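Local coordinates for protein exocyst complex component EXO70 (PDB 2B1E) that acts in the secretory pathway as a subunit of the exocyst, the complex that tethers secretory vesicles to sites of exocytosis, and contributes to assembly of that complex, at residues D288-D291 with R292-K296; N307-T310 with E311-D315. All blocks are in the same frame, centred on the assembly; numbering follows the deposited sequence.

Contact 1 (D288-D291 with R292-K296); sequences DAID and RIIKK
I290 meets I294 one turn further along a regular alpha-helix, helix 268-299, one of the helices stacked into the long rod of EXO70. Four successive i to i+4 backbone bonds hold the two turns together. R292 N to D288 O is the shortest at 2.7 Å, and I294 N to I290 O is the straightest, with an N-H...O angle of 166° and the donor in the carbonyl plane. At the other three carbonyls the donor sits off that plane.

Apolar contacts follow the same spacing. The branch methyl CG2 of I290 lies 4.1 Å from I294 CD1, the two side chains crossing obliquely. In I294, CG1 is anti to the carbonyl carbon (chi1 -63°) and the chain extends beyond it, which carries CD1 back toward the preceding turn. I293 takes the same torsions, which bring its CG1 to 3.1 Å from A289 O. Both I290 and I293 also pack on C375 of helix 364-391, while I294 reaches T378 and N382 there; A289 turns to F323 of helix 311-323.

The charged groups mostly find their partners outside the two turns. R292 swings out from the helix, with a bend at chi2, so that its NE reaches across to helix 311-323 and forms a salt bridge with D315; its NH1 stays 4.7 Å from D288 OD2. D291 OD2 is instead bridged to R287, in the preceding turn. K295 runs fully extended, its ammonium NZ 5.9 Å from D291 OD2, so any attraction between them is probably weak. What K295 does touch is backbone: its CG rests 3.0 Å from D291 O.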
loop_
_atom_site.group_PDB
_atom_site.type_symbol
_atom_site.label_atom_id
_atom_site.label_comp_id
_atom_site.label_asym_id
_atom_site.label_seq_id
_atom_site.Cartn_x
_atom_site.Cartn_y
_atom_site.Cartn_z
ATOM N N ASP A 288 -7.330 3.587 10.223
ATOM C CA ASP A 288 -6.942 4.839 10.861
ATOM C C ASP A 288 -7.524 6.068 10.178
ATOM O O ASP A 288 -7.917 7.023 10.847
ATOM C CB ASP A 288 -5.417 4.963 10.902
ATOM C CG ASP A 288 -4.960 6.257 11.542
ATOM O OD1 ASP A 288 -5.313 6.500 12.716
ATOM O OD2 ASP A 288 -4.249 7.035 10.870
ATOM N N ALA A 289 -7.563 6.049 8.848
ATOM C CA ALA A 289 -8.105 7.170 8.085
ATOM C C ALA A 289 -9.556 7.420 8.480
ATOM O O ALA A 289 -9.978 8.566 8.635
ATOM C CB ALA A 289 -8.018 6.883 6.591
ATOM N N ILE A 290 -10.314 6.341 8.642
ATOM C CA ILE A 290 -11.717 6.454 9.020
ATOM C C ILE A 290 -11.855 7.044 10.423
ATOM O O ILE A 290 -12.627 7.977 10.635
ATOM C CB ILE A 290 -12.430 5.076 8.964
ATOM C CG1 ILE A 290 -12.589 4.625 7.506
ATOM C CG2 ILE A 290 -13.795 5.159 9.636
ATOM C CD1 ILE A 290 -13.483 5.536 6.658
ATOM N N ASP A 291 -11.100 6.493 11.369
ATOM C CA ASP A 291 -11.121 6.951 12.757
ATOM C C ASP A 291 -10.640 8.394 12.853
ATOM O O ASP A 291 -11.121 9.174 13.676
ATOM C CB ASP A 291 -10.237 6.042 13.615
ATOM C CG ASP A 291 -10.842 4.665 13.815
ATOM O OD1 ASP A 291 -11.709 4.279 13.001
ATOM O OD2 ASP A 291 -10.452 3.966 14.775
ATOM N N ARG A 292 -9.690 8.741 11.998
ATOM C CA ARG A 292 -9.148 10.086 11.964
ATOM C C ARG A 292 -10.253 11.074 11.569
ATOM O O ARG A 292 -10.366 12.152 12.144
ATOM C CB ARG A 292 -8.010 10.145 10.949
ATOM C CG ARG A 292 -7.299 11.467 10.891
ATOM C CD ARG A 292 -6.809 11.727 9.486
ATOM N NE ARG A 292 -5.871 12.836 9.446
ATOM C CZ ARG A 292 -4.655 12.788 9.973
ATOM N NH1 ARG A 292 -4.237 11.678 10.576
ATOM N NH2 ARG A 292 -3.859 13.846 9.901
ATOM N N ILE A 293 -11.066 10.699 10.585
ATOM C CA ILE A 293 -12.160 11.554 10.126
ATOM C C ILE A 293 -13.207 11.745 11.225
ATOM O O ILE A 293 -13.664 12.865 11.472
ATOM C CB ILE A 293 -12.845 10.963 8.872
ATOM C CG1 ILE A 293 -11.825 10.841 7.736
ATOM C CG2 ILE A 293 -13.986 11.869 8.425
ATOM C CD1 ILE A 293 -12.337 10.074 6.531
ATOM N N ILE A 294 -13.588 10.649 11.876
ATOM C CA ILE A 294 -14.566 10.700 12.958
ATOM C C ILE A 294 -14.080 11.604 14.095
ATOM O O ILE A 294 -14.873 12.312 14.712
ATOM C CB ILE A 294 -14.853 9.282 13.515
ATOM C CG1 ILE A 294 -15.472 8.418 12.417
ATOM C CG2 ILE A 294 -15.798 9.361 14.710
ATOM C CD1 ILE A 294 -15.682 6.975 12.814
ATOM N N LYS A 295 -12.777 11.584 14.366
ATOM C CA LYS A 295 -12.208 12.413 15.426
ATOM C C LYS A 295 -12.125 13.876 15.012
ATOM O O LYS A 295 -12.508 14.767 15.768
ATOM C CB LYS A 295 -10.808 11.919 15.807
ATOM C CG LYS A 295 -10.776 10.509 16.369
ATOM C CD LYS A 295 -9.366 10.126 16.790
ATOM C CE LYS A 295 -9.313 8.712 17.342
ATOM N NZ LYS A 295 -7.919 8.340 17.730
ATOM N N LYS A 296 -11.609 14.123 13.814
ATOM C CA LYS A 296 -11.493 15.488 13.318
ATOM C C LYS A 296 -12.874 16.143 13.174
ATOM O O LYS A 296 -13.073 17.275 13.601
ATOM C CB LYS A 296 -10.765 15.500 11.971
ATOM C CG LYS A 296 -9.275 15.192 12.055
ATOM C CD LYS A 296 -8.499 16.397 12.575
ATOM C CE LYS A 296 -7.000 16.124 12.638
ATOM N NZ LYS A 296 -6.701 15.018 13.588
#

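Contact 2 (N307-T310 with E311-D315)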
loop_
_atom_site.group_PDB
_atom_site.type_symbol
_atom_site.label_atom_id
_atom_site.label_comp_id
_atom_site.label_asym_id
_atom_site.label_seq_id
_atom_site.Cartn_x
_atom_site.Cartn_y
_atom_site.Cartn_z
ATOM N N ASN A 307 -21.119 28.765 7.914
ATOM C CA ASN A 307 -21.427 27.410 7.474
ATOM C C ASN A 307 -20.564 26.954 6.312
ATOM O O ASN A 307 -21.055 26.303 5.396
ATOM C CB ASN A 307 -22.895 27.333 7.061
ATOM C CG ASN A 307 -23.827 27.645 8.200
ATOM O OD1 ASN A 307 -23.878 26.913 9.178
ATOM N ND2 ASN A 307 -24.566 28.740 8.084
ATOM N N GLY A 308 -19.278 27.275 6.364
ATOM C CA GLY A 308 -18.382 26.900 5.285
ATOM C C GLY A 308 -17.573 25.638 5.509
ATOM O O GLY A 308 -17.855 24.849 6.419
ATOM N N VAL A 309 -16.557 25.462 4.668
ATOM C CA VAL A 309 -15.672 24.305 4.728
ATOM C C VAL A 309 -14.934 24.266 6.067
ATOM O O VAL A 309 -14.458 25.298 6.548
ATOM C CB VAL A 309 -14.621 24.352 3.586
ATOM C CG1 VAL A 309 -13.755 23.100 3.621
ATOM C CG2 VAL A 309 -15.316 24.466 2.241
ATOM N N THR A 310 -14.847 23.084 6.673
ATOM C CA THR A 310 -14.153 22.952 7.951
ATOM C C THR A 310 -12.779 22.332 7.754
ATOM O O THR A 310 -12.481 21.763 6.698
ATOM C CB THR A 310 -14.908 22.045 8.941
ATOM O OG1 THR A 310 -14.865 20.696 8.463
ATOM C CG2 THR A 310 -16.362 22.488 9.093
ATOM N N GLU A 311 -11.949 22.423 8.786
ATOM C CA GLU A 311 -10.615 21.856 8.721
ATOM C C GLU A 311 -10.694 20.337 8.661
ATOM O O GLU A 311 -9.801 19.689 8.125
ATOM C CB GLU A 311 -9.791 22.321 9.925
ATOM C CG GLU A 311 -9.667 23.848 9.989
ATOM C CD GLU A 311 -8.740 24.337 11.094
ATOM O OE1 GLU A 311 -9.026 24.067 12.285
ATOM O OE2 GLU A 311 -7.726 24.997 10.764
ATOM N N ALA A 312 -11.767 19.765 9.202
ATOM C CA ALA A 312 -11.937 18.316 9.171
ATOM C C ALA A 312 -11.979 17.908 7.704
ATOM O O ALA A 312 -11.316 16.965 7.286
ATOM C CB ALA A 312 -13.240 17.908 9.868
ATOM N N THR A 313 -12.751 18.649 6.924
ATOM C CA THR A 313 -12.896 18.375 5.502
ATOM C C THR A 313 -11.575 18.602 4.770
ATOM O O THR A 313 -11.130 17.745 4.006
ATOM C CB THR A 313 -14.014 19.259 4.902
ATOM O OG1 THR A 313 -15.259 18.908 5.521
ATOM C CG2 THR A 313 -14.128 19.060 3.398
ATOM N N VAL A 314 -10.946 19.748 5.012
ATOM C CA VAL A 314 -9.670 20.052 4.376
ATOM C C VAL A 314 -8.691 18.911 4.655
ATOM O O VAL A 314 -8.077 18.378 3.739
ATOM C CB VAL A 314 -9.063 21.375 4.909
ATOM C CG1 VAL A 314 -7.743 21.664 4.202
ATOM C CG2 VAL A 314 -10.032 22.524 4.685
ATOM N N ASP A 315 -8.566 18.528 5.922
ATOM C CA ASP A 315 -7.655 17.455 6.312
ATOM C C ASP A 315 -8.008 16.118 5.675
ATOM O O ASP A 315 -7.139 15.422 5.145
ATOM C CB ASP A 315 -7.650 17.288 7.833
ATOM C CG ASP A 315 -6.616 16.275 8.309
ATOM O OD1 ASP A 315 -5.415 16.623 8.339
ATOM O OD2 ASP A 315 -7.001 15.132 8.647
#
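T310 caps the N-terminus of helix 311-323, its hydroxyl turned over the first turn toward the amides of A312 and T313. This is an N-cap, where the loop after helix 268-299 passes into helix 311-323. The close-packed part centres on T310, which is buried. With chi1 at 69°, OG1 sits between the backbone nitrogen and the carbonyl carbon, the position from which it can face the helix end. T310 OG1 accepts from T313 N at 3.3 Å in a weak but fairly straight bond (162°), and from A312 N in a second weak bond that is strongly bent, at 120°. A312 CB closes up beside T310 OG1 at 3.5 Å. The carbonyl of T310 begins the regular helical pattern: V314 N donates to T310 O at 3.0 Å, nearly linear and in the carbonyl plane. T310 packs against F416 and N420 of helix 410-429 and L383 of helix 364-391; the hydroxyl of T313 is held by N420, so one asparagine meets both threonines.

V314 links this part to the outer side, its CG2 3.3 Å from T310 O. Beyond it the contact is looser. V309, which also touches L423 of helix 410-429, points CG1 at the helix, anti to its own backbone nitrogen, and meets V314 CG2 at 3.9 Å with the two side chains crossing at about a right angle. T313 CG2 lies 4.1 Å from V309 CG1. Exposed E311 lays CB against T310 C at 3.7 Å, with CG just beyond.

One hydroxyl thus serves two amides that have no preceding helical carbonyl to bond. T313 is the better-aligned donor and A312 a marginal second one, so the hydroxyl probably satisfies the helix-end amides only weakly.

Overall arrangement
Contacts 1 and 2 come in series along the chain, their centres 14 Å apart, on consecutive helices of the C-terminal family region. Contact 1 lies near the end of helix 268-299; contact 2 is the entry to helix 311-323, after the loop that reverses the chain. The two helices touch directly: R292 NE and D315 OD2 form a 2.7 Å salt bridge, and K296 packs on A312 and D315. Helix 364-391 is common ground, receiving isoleucines from contact 1 and threonines from contact 2. The two consecutive helices therefore run side by side in the all-helical rod, joined here by one charged pair and the packing of K296, with helix 364-391 touching both.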